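Local coordinates for protein dipeptide Epimerase (Enterococcus faecalis V583, PDB 3JVA) that belongs to the mandelate racemase/muconate lactonizing enzyme family of the enolase superfamily and holds a magnesium ion in its barrel domain, at residues Asp189-Trp194 with Ala239-Phe244; Trp194-Ala199 with Arg220-Gly225; Glu215-Arg220 with Lys227-Gln232. One frame throughout, in Å; residues are numbered along the deposited sequence.

Interaction 1: residues Asp189-Trp194 with Ala239-Phe244. With MG (magnesium ion), chain O.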
loop_
_atom_site.group_PDB
_atom_site.type_symbol
_atom_site.label_atom_id
_atom_site.label_comp_id
_atom_site.label_asym_id
_atom_site.label_seq_id
_atom_site.Cartn_x
_atom_site.Cartn_y
_atom_site.Cartn_z
ATOM N N ASP B 189 3.977 -13.746 -31.201
ATOM C CA ASP B 189 5.076 -13.459 -30.292
ATOM C C ASP B 189 5.559 -12.077 -30.688
ATOM O O ASP B 189 6.138 -11.910 -31.761
ATOM C CB ASP B 189 6.218 -14.465 -30.447
ATOM C CG ASP B 189 7.230 -14.354 -29.326
ATOM O OD1 ASP B 189 7.442 -13.220 -28.845
ATOM O OD2 ASP B 189 7.805 -15.391 -28.929
ATOM N N ALA B 190 5.317 -11.088 -29.830
ATOM C CA ALA B 190 5.710 -9.711 -30.121
ATOM C C ALA B 190 7.178 -9.409 -29.834
ATOM O O ALA B 190 7.648 -8.301 -30.079
ATOM C CB ALA B 190 4.811 -8.739 -29.346
ATOM N N ASN B 191 7.894 -10.399 -29.310
ATOM C CA ASN B 191 9.316 -10.264 -29.009
ATOM C C ASN B 191 9.779 -8.911 -28.468
ATOM O O ASN B 191 10.664 -8.273 -29.048
ATOM C CB ASN B 191 10.137 -10.639 -30.248
ATOM C CG ASN B 191 10.082 -12.130 -30.549
ATOM O OD1 ASN B 191 10.548 -12.955 -29.759
ATOM N ND2 ASN B 191 9.505 -12.481 -31.689
ATOM N N GLN B 192 9.172 -8.488 -27.360
ATOM C CA GLN B 192 9.510 -7.237 -26.672
ATOM C C GLN B 192 9.529 -6.010 -27.578
ATOM O O GLN B 192 10.245 -5.043 -27.310
ATOM C CB GLN B 192 10.884 -7.373 -26.004
ATOM C CG GLN B 192 11.090 -8.657 -25.232
ATOM C CD GLN B 192 12.518 -8.809 -24.735
ATOM O OE1 GLN B 192 12.961 -8.080 -23.846
ATOM N NE2 GLN B 192 13.249 -9.752 -25.320
ATOM N N ALA B 193 8.709 -6.025 -28.619
ATOM C CA ALA B 193 8.694 -4.936 -29.587
ATOM C C ALA B 193 8.079 -3.594 -29.208
ATOM O O ALA B 193 8.530 -2.558 -29.697
ATOM C CB ALA B 193 8.041 -5.431 -30.881
ATOM N N TRP B 194 7.075 -3.590 -28.340
ATOM C CA TRP B 194 6.385 -2.341 -28.029
ATOM C C TRP B 194 6.477 -1.739 -26.641
ATOM O O TRP B 194 6.840 -2.407 -25.666
ATOM C CB TRP B 194 4.900 -2.504 -28.352
ATOM C CG TRP B 194 4.628 -3.126 -29.686
ATOM C CD1 TRP B 194 5.050 -2.675 -30.904
ATOM C CD2 TRP B 194 3.836 -4.291 -29.940
ATOM N NE1 TRP B 194 4.564 -3.488 -31.904
ATOM C CE2 TRP B 194 3.815 -4.487 -31.339
ATOM C CE3 TRP B 194 3.138 -5.189 -29.121
ATOM C CZ2 TRP B 194 3.122 -5.543 -31.939
ATOM C CZ3 TRP B 194 2.448 -6.241 -29.717
ATOM C CH2 TRP B 194 2.447 -6.407 -31.116
ATOM N N ALA B 239 4.072 -14.164 -20.637
ATOM C CA ALA B 239 5.429 -13.702 -20.404
ATOM C C ALA B 239 6.393 -14.766 -20.925
ATOM O O ALA B 239 6.169 -15.956 -20.734
ATOM C CB ALA B 239 5.669 -13.479 -18.906
ATOM N N ASP B 240 7.442 -14.334 -21.611
ATOM C CA ASP B 240 8.461 -15.253 -22.103
ATOM C C ASP B 240 9.786 -14.775 -21.509
ATOM O O ASP B 240 10.194 -15.244 -20.449
ATOM C CB ASP B 240 8.541 -15.253 -23.634
ATOM C CG ASP B 240 9.565 -16.261 -24.172
ATOM O OD1 ASP B 240 10.373 -16.787 -23.380
ATOM O OD2 ASP B 240 9.573 -16.526 -25.391
ATOM N N GLU B 241 10.434 -13.823 -22.177
ATOM C CA GLU B 241 11.712 -13.298 -21.711
ATOM C C GLU B 241 11.665 -12.734 -20.284
ATOM O O GLU B 241 12.694 -12.693 -19.607
ATOM C CB GLU B 241 12.242 -12.227 -22.681
ATOM C CG GLU B 241 12.811 -12.756 -24.014
ATOM C CD GLU B 241 11.756 -13.299 -24.977
ATOM O OE1 GLU B 241 10.558 -12.975 -24.821
ATOM O OE2 GLU B 241 12.135 -14.040 -25.913
ATOM N N SER B 242 10.488 -12.306 -19.822
ATOM C CA SER B 242 10.365 -11.772 -18.462
ATOM C C SER B 242 10.489 -12.891 -17.429
ATOM O O SER B 242 10.630 -12.624 -16.236
ATOM C CB SER B 242 9.024 -11.049 -18.258
ATOM O OG SER B 242 9.026 -9.772 -18.879
ATOM N N CYS B 243 10.426 -14.139 -17.886
ATOM C CA CYS B 243 10.556 -15.272 -16.972
ATOM C C CYS B 243 11.644 -16.249 -17.391
ATOM O O CYS B 243 11.478 -16.999 -18.356
ATOM C CB CYS B 243 9.238 -16.038 -16.840
ATOM S SG CYS B 243 9.376 -17.484 -15.726
ATOM N N PHE B 244 12.756 -16.228 -16.660
ATOM C CA PHE B 244 13.870 -17.131 -16.909
ATOM C C PHE B 244 13.806 -18.256 -15.881
ATOM O O PHE B 244 13.763 -19.430 -16.244
ATOM C CB PHE B 244 15.213 -16.405 -16.772
ATOM C CG PHE B 244 15.701 -15.773 -18.047
ATOM C CD1 PHE B 244 14.859 -14.981 -18.815
ATOM C CD2 PHE B 244 17.009 -15.961 -18.472
ATOM C CE1 PHE B 244 15.312 -14.384 -19.986
ATOM C CE2 PHE B 244 17.472 -15.367 -19.645
ATOM C CZ PHE B 244 16.616 -14.575 -20.402
HETATM MG MG MG O . 8.719 -15.913 -27.138
HETATM O O HOH W 1 8.579 -13.938 -26.523
HETATM O O HOH W 2 10.589 -15.458 -27.852
HETATM O O HOH W 3 9.188 -17.827 -27.995
#

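Interaction 2: residues Trp194-Ala199 with Arg220-Gly225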
loop_
_atom_site.group_PDB
_atom_site.type_symbol
_atom_site.label_atom_id
_atom_site.label_comp_id
_atom_site.label_asym_id
_atom_site.label_seq_id
_atom_site.Cartn_x
_atom_site.Cartn_y
_atom_site.Cartn_z
ATOM N N TRP B 194 7.075 -3.590 -28.340
ATOM C CA TRP B 194 6.385 -2.341 -28.029
ATOM C C TRP B 194 6.477 -1.739 -26.641
ATOM O O TRP B 194 6.840 -2.407 -25.666
ATOM C CB TRP B 194 4.900 -2.504 -28.352
ATOM C CG TRP B 194 4.628 -3.126 -29.686
ATOM C CD1 TRP B 194 5.050 -2.675 -30.904
ATOM C CD2 TRP B 194 3.836 -4.291 -29.940
ATOM N NE1 TRP B 194 4.564 -3.488 -31.904
ATOM C CE2 TRP B 194 3.815 -4.487 -31.339
ATOM C CE3 TRP B 194 3.138 -5.189 -29.121
ATOM C CZ2 TRP B 194 3.122 -5.543 -31.939
ATOM C CZ3 TRP B 194 2.448 -6.241 -29.717
ATOM C CH2 TRP B 194 2.447 -6.407 -31.116
ATOM N N THR B 195 6.138 -0.451 -26.576
ATOM C CA THR B 195 6.084 0.276 -25.317
ATOM C C THR B 195 4.708 -0.158 -24.832
ATOM O O THR B 195 3.894 -0.627 -25.631
ATOM C CB THR B 195 6.093 1.812 -25.519
ATOM O OG1 THR B 195 4.919 2.214 -26.239
ATOM C CG2 THR B 195 7.330 2.240 -26.292
ATOM N N PRO B 196 4.419 -0.007 -23.532
ATOM C CA PRO B 196 3.117 -0.415 -22.997
ATOM C C PRO B 196 1.882 0.090 -23.744
ATOM O O PRO B 196 1.028 -0.701 -24.142
ATOM C CB PRO B 196 3.168 0.082 -21.554
ATOM C CG PRO B 196 4.635 -0.017 -21.220
ATOM C CD PRO B 196 5.271 0.554 -22.468
ATOM N N LYS B 197 1.774 1.399 -23.938
ATOM C CA LYS B 197 0.597 1.923 -24.616
ATOM C C LYS B 197 0.532 1.589 -26.105
ATOM O O LYS B 197 -0.559 1.418 -26.655
ATOM C CB LYS B 197 0.478 3.426 -24.359
ATOM C CG LYS B 197 0.148 3.697 -22.888
ATOM C CD LYS B 197 -0.177 5.146 -22.587
ATOM C CE LYS B 197 -0.712 5.265 -21.162
ATOM N NZ LYS B 197 -1.082 6.654 -20.785
ATOM N N ASP B 198 1.687 1.481 -26.753
ATOM C CA ASP B 198 1.716 1.114 -28.169
ATOM C C ASP B 198 1.253 -0.335 -28.274
ATOM O O ASP B 198 0.544 -0.708 -29.210
ATOM C CB ASP B 198 3.133 1.222 -28.739
ATOM C CG ASP B 198 3.483 2.629 -29.181
ATOM O OD1 ASP B 198 2.598 3.509 -29.139
ATOM O OD2 ASP B 198 4.646 2.845 -29.578
ATOM N N ALA B 199 1.674 -1.152 -27.308
ATOM C CA ALA B 199 1.313 -2.567 -27.284
ATOM C C ALA B 199 -0.197 -2.758 -27.220
ATOM O O ALA B 199 -0.755 -3.589 -27.933
ATOM C CB ALA B 199 1.979 -3.264 -26.092
ATOM N N ARG B 220 11.517 -7.236 -21.448
ATOM C CA ARG B 220 11.505 -8.152 -20.315
ATOM C C ARG B 220 11.568 -7.567 -18.907
ATOM O O ARG B 220 10.947 -8.112 -17.993
ATOM C CB ARG B 220 12.605 -9.206 -20.492
ATOM C CG ARG B 220 14.033 -8.679 -20.548
ATOM C CD ARG B 220 14.957 -9.780 -21.064
ATOM N NE ARG B 220 16.376 -9.426 -21.032
ATOM C CZ ARG B 220 17.142 -9.486 -19.947
ATOM N NH1 ARG B 220 16.633 -9.888 -18.787
ATOM N NH2 ARG B 220 18.426 -9.156 -20.025
ATOM N N ARG B 221 12.296 -6.468 -18.729
ATOM C CA ARG B 221 12.428 -5.853 -17.407
ATOM C C ARG B 221 11.303 -4.889 -17.029
ATOM O O ARG B 221 11.239 -4.423 -15.892
ATOM C CB ARG B 221 13.772 -5.118 -17.298
ATOM C CG ARG B 221 15.001 -6.019 -17.319
ATOM C CD ARG B 221 15.043 -6.953 -16.114
ATOM N NE ARG B 221 15.310 -6.257 -14.853
ATOM C CZ ARG B 221 16.489 -5.750 -14.504
ATOM N NH1 ARG B 221 17.532 -5.850 -15.320
ATOM N NH2 ARG B 221 16.631 -5.150 -13.329
ATOM N N ASP B 222 10.413 -4.593 -17.970
ATOM C CA ASP B 222 9.314 -3.671 -17.694
ATOM C C ASP B 222 8.065 -4.407 -17.210
ATOM O O ASP B 222 7.074 -4.513 -17.931
ATOM C CB ASP B 222 9.001 -2.851 -18.950
ATOM C CG ASP B 222 7.947 -1.798 -18.707
ATOM O OD1 ASP B 222 7.719 -1.446 -17.531
ATOM O OD2 ASP B 222 7.353 -1.309 -19.691
ATOM N N LEU B 223 8.120 -4.907 -15.978
ATOM C CA LEU B 223 7.008 -5.653 -15.395
ATOM C C LEU B 223 5.751 -4.811 -15.200
ATOM O O LEU B 223 4.635 -5.296 -15.405
ATOM C CB LEU B 223 7.445 -6.278 -14.063
ATOM C CG LEU B 223 8.719 -7.128 -14.155
ATOM C CD1 LEU B 223 9.002 -7.778 -12.806
ATOM C CD2 LEU B 223 8.560 -8.192 -15.237
ATOM N N GLU B 224 5.924 -3.552 -14.807
ATOM C CA GLU B 224 4.783 -2.661 -14.613
ATOM C C GLU B 224 4.065 -2.484 -15.948
ATOM O O GLU B 224 2.840 -2.513 -16.012
ATOM C CB GLU B 224 5.250 -1.297 -14.097
ATOM C CG GLU B 224 5.702 -1.294 -12.645
ATOM C CD GLU B 224 6.545 -0.076 -12.298
ATOM O OE1 GLU B 224 6.094 1.066 -12.549
ATOM O OE2 GLU B 224 7.664 -0.263 -11.774
ATOM N N GLY B 225 4.847 -2.300 -17.008
ATOM C CA GLY B 225 4.282 -2.124 -18.334
ATOM C C GLY B 225 3.629 -3.397 -18.841
ATOM O O GLY B 225 2.583 -3.355 -19.487
#

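Interaction 3: residues Glu215-Arg220 with Lys227-Gln232. With MG (magnesium ion), chain O.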
loop_
_atom_site.group_PDB
_atom_site.type_symbol
_atom_site.label_atom_id
_atom_site.label_comp_id
_atom_site.label_asym_id
_atom_site.label_seq_id
_atom_site.Cartn_x
_atom_site.Cartn_y
_atom_site.Cartn_z
ATOM N N GLU B 215 2.548 -13.079 -26.892
ATOM C CA GLU B 215 3.720 -13.325 -26.075
ATOM C C GLU B 215 4.606 -12.091 -25.934
ATOM O O GLU B 215 4.859 -11.386 -26.910
ATOM C CB GLU B 215 4.518 -14.449 -26.731
ATOM C CG GLU B 215 5.434 -15.217 -25.839
ATOM C CD GLU B 215 6.077 -16.374 -26.578
ATOM O OE1 GLU B 215 5.379 -17.049 -27.375
ATOM O OE2 GLU B 215 7.274 -16.613 -26.359
ATOM N N GLN B 216 5.064 -11.845 -24.708
ATOM C CA GLN B 216 5.976 -10.750 -24.375
ATOM C C GLN B 216 5.873 -9.488 -25.238
ATOM O O GLN B 216 6.762 -9.197 -26.033
ATOM C CB GLN B 216 7.411 -11.286 -24.437
ATOM C CG GLN B 216 8.455 -10.431 -23.742
ATOM C CD GLN B 216 8.301 -10.449 -22.239
ATOM O OE1 GLN B 216 8.119 -11.511 -21.633
ATOM N NE2 GLN B 216 8.378 -9.276 -21.623
ATOM N N PRO B 217 4.802 -8.702 -25.062
ATOM C CA PRO B 217 4.654 -7.487 -25.865
ATOM C C PRO B 217 5.612 -6.337 -25.534
ATOM O O PRO B 217 5.826 -5.455 -26.364
ATOM C CB PRO B 217 3.190 -7.115 -25.655
ATOM C CG PRO B 217 2.926 -7.576 -24.256
ATOM C CD PRO B 217 3.619 -8.928 -24.213
ATOM N N VAL B 218 6.184 -6.346 -24.332
ATOM C CA VAL B 218 7.119 -5.296 -23.924
ATOM C C VAL B 218 8.459 -5.865 -23.458
ATOM O O VAL B 218 8.600 -7.076 -23.283
ATOM C CB VAL B 218 6.526 -4.429 -22.783
ATOM C CG1 VAL B 218 5.214 -3.811 -23.240
ATOM C CG2 VAL B 218 6.301 -5.279 -21.528
ATOM N N LYS B 219 9.440 -4.984 -23.267
ATOM C CA LYS B 219 10.768 -5.395 -22.817
ATOM C C LYS B 219 10.680 -6.208 -21.536
ATOM O O LYS B 219 9.890 -5.900 -20.643
ATOM C CB LYS B 219 11.667 -4.175 -22.612
ATOM C CG LYS B 219 12.165 -3.584 -23.916
ATOM C CD LYS B 219 13.135 -2.439 -23.686
ATOM C CE LYS B 219 13.694 -1.936 -25.005
ATOM N NZ LYS B 219 14.642 -0.804 -24.815
ATOM N N ARG B 220 11.517 -7.236 -21.448
ATOM C CA ARG B 220 11.505 -8.152 -20.315
ATOM C C ARG B 220 11.568 -7.567 -18.907
ATOM O O ARG B 220 10.947 -8.112 -17.993
ATOM C CB ARG B 220 12.605 -9.206 -20.492
ATOM C CG ARG B 220 14.033 -8.679 -20.548
ATOM C CD ARG B 220 14.957 -9.780 -21.064
ATOM N NE ARG B 220 16.376 -9.426 -21.032
ATOM C CZ ARG B 220 17.142 -9.486 -19.947
ATOM N NH1 ARG B 220 16.633 -9.888 -18.787
ATOM N NH2 ARG B 220 18.426 -9.156 -20.025
ATOM N N LYS B 227 2.318 -5.625 -16.995
ATOM C CA LYS B 227 1.113 -5.716 -16.180
ATOM C C LYS B 227 0.027 -4.801 -16.761
ATOM O O LYS B 227 -1.148 -5.160 -16.806
ATOM C CB LYS B 227 1.449 -5.293 -14.743
ATOM C CG LYS B 227 0.268 -5.050 -13.814
ATOM C CD LYS B 227 -0.456 -6.322 -13.449
ATOM C CE LYS B 227 -1.190 -6.163 -12.121
ATOM N NZ LYS B 227 -2.114 -4.994 -12.117
ATOM N N TYR B 228 0.439 -3.618 -17.210
ATOM C CA TYR B 228 -0.483 -2.647 -17.794
ATOM C C TYR B 228 -1.158 -3.245 -19.025
ATOM O O TYR B 228 -2.376 -3.190 -19.165
ATOM C CB TYR B 228 0.277 -1.376 -18.192
ATOM C CG TYR B 228 -0.580 -0.355 -18.916
ATOM C CD1 TYR B 228 -1.511 0.420 -18.224
ATOM C CD2 TYR B 228 -0.466 -0.176 -20.294
ATOM C CE1 TYR B 228 -2.313 1.355 -18.893
ATOM C CE2 TYR B 228 -1.263 0.758 -20.973
ATOM C CZ TYR B 228 -2.182 1.517 -20.264
ATOM O OH TYR B 228 -2.963 2.448 -20.919
ATOM N N VAL B 229 -0.362 -3.817 -19.920
ATOM C CA VAL B 229 -0.915 -4.422 -21.127
ATOM C C VAL B 229 -1.930 -5.506 -20.779
ATOM O O VAL B 229 -3.060 -5.498 -21.262
ATOM C CB VAL B 229 0.194 -5.043 -21.994
ATOM C CG1 VAL B 229 -0.415 -5.688 -23.233
ATOM C CG2 VAL B 229 1.193 -3.977 -22.388
ATOM N N THR B 230 -1.523 -6.438 -19.927
ATOM C CA THR B 230 -2.400 -7.522 -19.521
ATOM C C THR B 230 -3.744 -7.012 -19.013
ATOM O O THR B 230 -4.797 -7.552 -19.358
ATOM C CB THR B 230 -1.734 -8.361 -18.421
ATOM O OG1 THR B 230 -0.519 -8.916 -18.935
ATOM C CG2 THR B 230 -2.661 -9.481 -17.959
ATOM N N SER B 231 -3.700 -5.959 -18.206
ATOM C CA SER B 231 -4.905 -5.390 -17.619
ATOM C C SER B 231 -5.732 -4.528 -18.572
ATOM O O SER B 231 -6.875 -4.203 -18.267
ATOM C CB SER B 231 -4.535 -4.555 -16.392
ATOM O OG SER B 231 -3.868 -3.361 -16.772
ATOM N N GLN B 232 -5.169 -4.162 -19.720
ATOM C CA GLN B 232 -5.901 -3.312 -20.656
ATOM C C GLN B 232 -6.504 -4.006 -21.871
ATOM O O GLN B 232 -7.382 -3.442 -22.531
ATOM C CB GLN B 232 -5.004 -2.168 -21.134
ATOM C CG GLN B 232 -4.587 -1.199 -20.040
ATOM C CD GLN B 232 -5.774 -0.546 -19.363
ATOM O OE1 GLN B 232 -6.712 -0.097 -20.027
ATOM N NE2 GLN B 232 -5.740 -0.483 -18.035
HETATM MG MG MG O . 8.719 -15.913 -27.138
HETATM O O HOH W 2 10.589 -15.458 -27.852
HETATM O O HOH W 3 9.188 -17.827 -27.995
HETATM O O HOH W 1 8.579 -13.938 -26.523
#

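Interaction 1: residues Asp189-Trp194 with Ala239-Phe244
Asp-189 and Asp-240 are ligands of the magnesium site at the C-terminal ends of the barrel strands, the place where enolase-superfamily proteins carry their metal. Asp-189 OD2 binds magnesium at 2.1 Å and Asp-240 OD2 at 2.0 Å. The two carboxylates are turned 47° apart and meet the ion from different directions; the cation, joined by Glu-215 and three waters, probably offsets their like charges. Each Asp has CG anti to its own N (chi1 -168° in Asp-189), which carries the short acid forward to the metal. The other oxygen of Asp-189, OD1, accepts from Asn-191 N at 2.9 Å, an Asx turn that, with the metal bond at OD2, holds the carboxylate's rotation. It also accepts a hydrogen bond from water 1, which donates a second one to Glu-241 OE1 at 2.8 Å. Water 2 likewise joins Asn-191 OD1 to Glu-241 OE2. Glu-241, bent at chi2, thus sits in the second shell, gripping two metal-bound waters. Behind it Gln-192 NE2 packs on Glu-241 CG at 3.3 Å, while Gln-192 OE1 is held by Arg-220 N. Asp-240 OD1 pairs with Lys-267. The two loops follow strands 185-189 and 236-239, between which strand 213-215 runs, and lead into helices 196-206 and 246-255.

Interaction 2: residues Trp194-Ala199 with Arg220-Gly225
The carboxylate of Asp-222 is the flat group that meets the ring of Pro-196, and its two oxygens have separate tasks. Asp-222 OD2 rests against the ring, 3.4 Å from Pro-196 CG and 3.9 Å from Pro-196 CD, whereas OD1 serves its own helix. The other flat group of these segments, the indole of Trp-194, is turned to a different neighbourhood: Ala-193 CB lies over one face toward the rim, and Ala-199, Ala-202 and Ile-203 of helix 196-206 also touch it. On the ring of Pro-196, CG also comes within 3.6 Å of Gly-225 CA. Glycine suits this position because, without a side chain, it lets the CG corner of the proline ring come right up to the helix backbone.

Both partners belong to the first turns of helices in the barrel domain. Thr-195 is the N-cap of helix 196-206, its OG1 accepting a weak bond from Asp-198 N at 3.4 Å, and Pro-196 follows in the first turn, where a residue lacking an N-H costs no helix bond. Asp-222 is the N-cap of helix 223-232: with CG anti to N (chi1 -175°), OD1 takes a weak bond from Gly-225 N at 3.0 Å. Nearby, Arg-221 forms a salt bridge with Asp-248 of another subunit.

Chemically, the contact joins an apolar ring to a capping acid by van der Waals packing. Carbon atoms beside OD2 would add little stabilisation to its charge, whereas the N-terminal end of helix 223-232 would probably favour the charged carboxylate further.

Interaction 3: residues Glu215-Arg220 with Lys227-Gln232
Val-229 turns a separate methyl to each of two neighbours, Pro-217 and Val-218, where a loop of the (beta/alpha) barrel packs against the helix it leads into. Strand 213-215 ends at Glu-215, the loop runs on, and helix 223-232 folds back beside it. With CG1 anti to N (chi1 179°), Val-229 sends this methyl to the proline ring, 4.0 Å from Pro-217 CG; its other branch, CG2, lies 4.1 Å from Val-218 CG1. In both pairs the side chains run past one another in opposite senses, so they lie alongside, each pair touching through a single carbon on either part. A beta-branched valine suits this place because one residue supplies two diverging apolar groups, and the stiff ring of Pro-217 offers a fixed surface for one of them. Ile-237 of the next strand and Ile-203 of helix 196-206 also touch Val-229, making the contact part of the layer between barrel and helices.

The polar side chains of the same loop serve other ends. Glu-215, extended beyond CG, reaches to magnesium with OE2; the modelled distance is short and its exact value doubtful. Gln-216 OE1 accepts from Asp-240 N. On the helix, Ser-231 OG donates a hydrogen bond to Tyr-228 O at 2.8 Å, which satisfies the hydroxyl on the helix itself. The loop is braced from within by Gln-216 NE2, which donates to Val-218 O at 2.8 Å in an almost straight bond, 171° at the hydrogen, with the carbonyl oxygen only 4° out of the amide plane.

How the interactions relate
All three interactions lie in the barrel domain, on the same side of the chain's centre. Interaction 1 is buried and polar, built from carboxylates, waters and metal; interaction 3 is also buried, at every touching residue, but apolar across its segments; interaction 2, only partly buried, sets a proline against a capping acid. Interactions 1 and 3 share the magnesium, which Glu-215 binds together with Asp-189 and Asp-240. Interactions 2 and 3 both use helix 223-232, at its first turn and further along, and Trp-194 N bonds to Pro-217 O between them. Arg-220 ties the set together: its N and O bond to Gln-192 OE1 and Ser-242 OG of interaction 1.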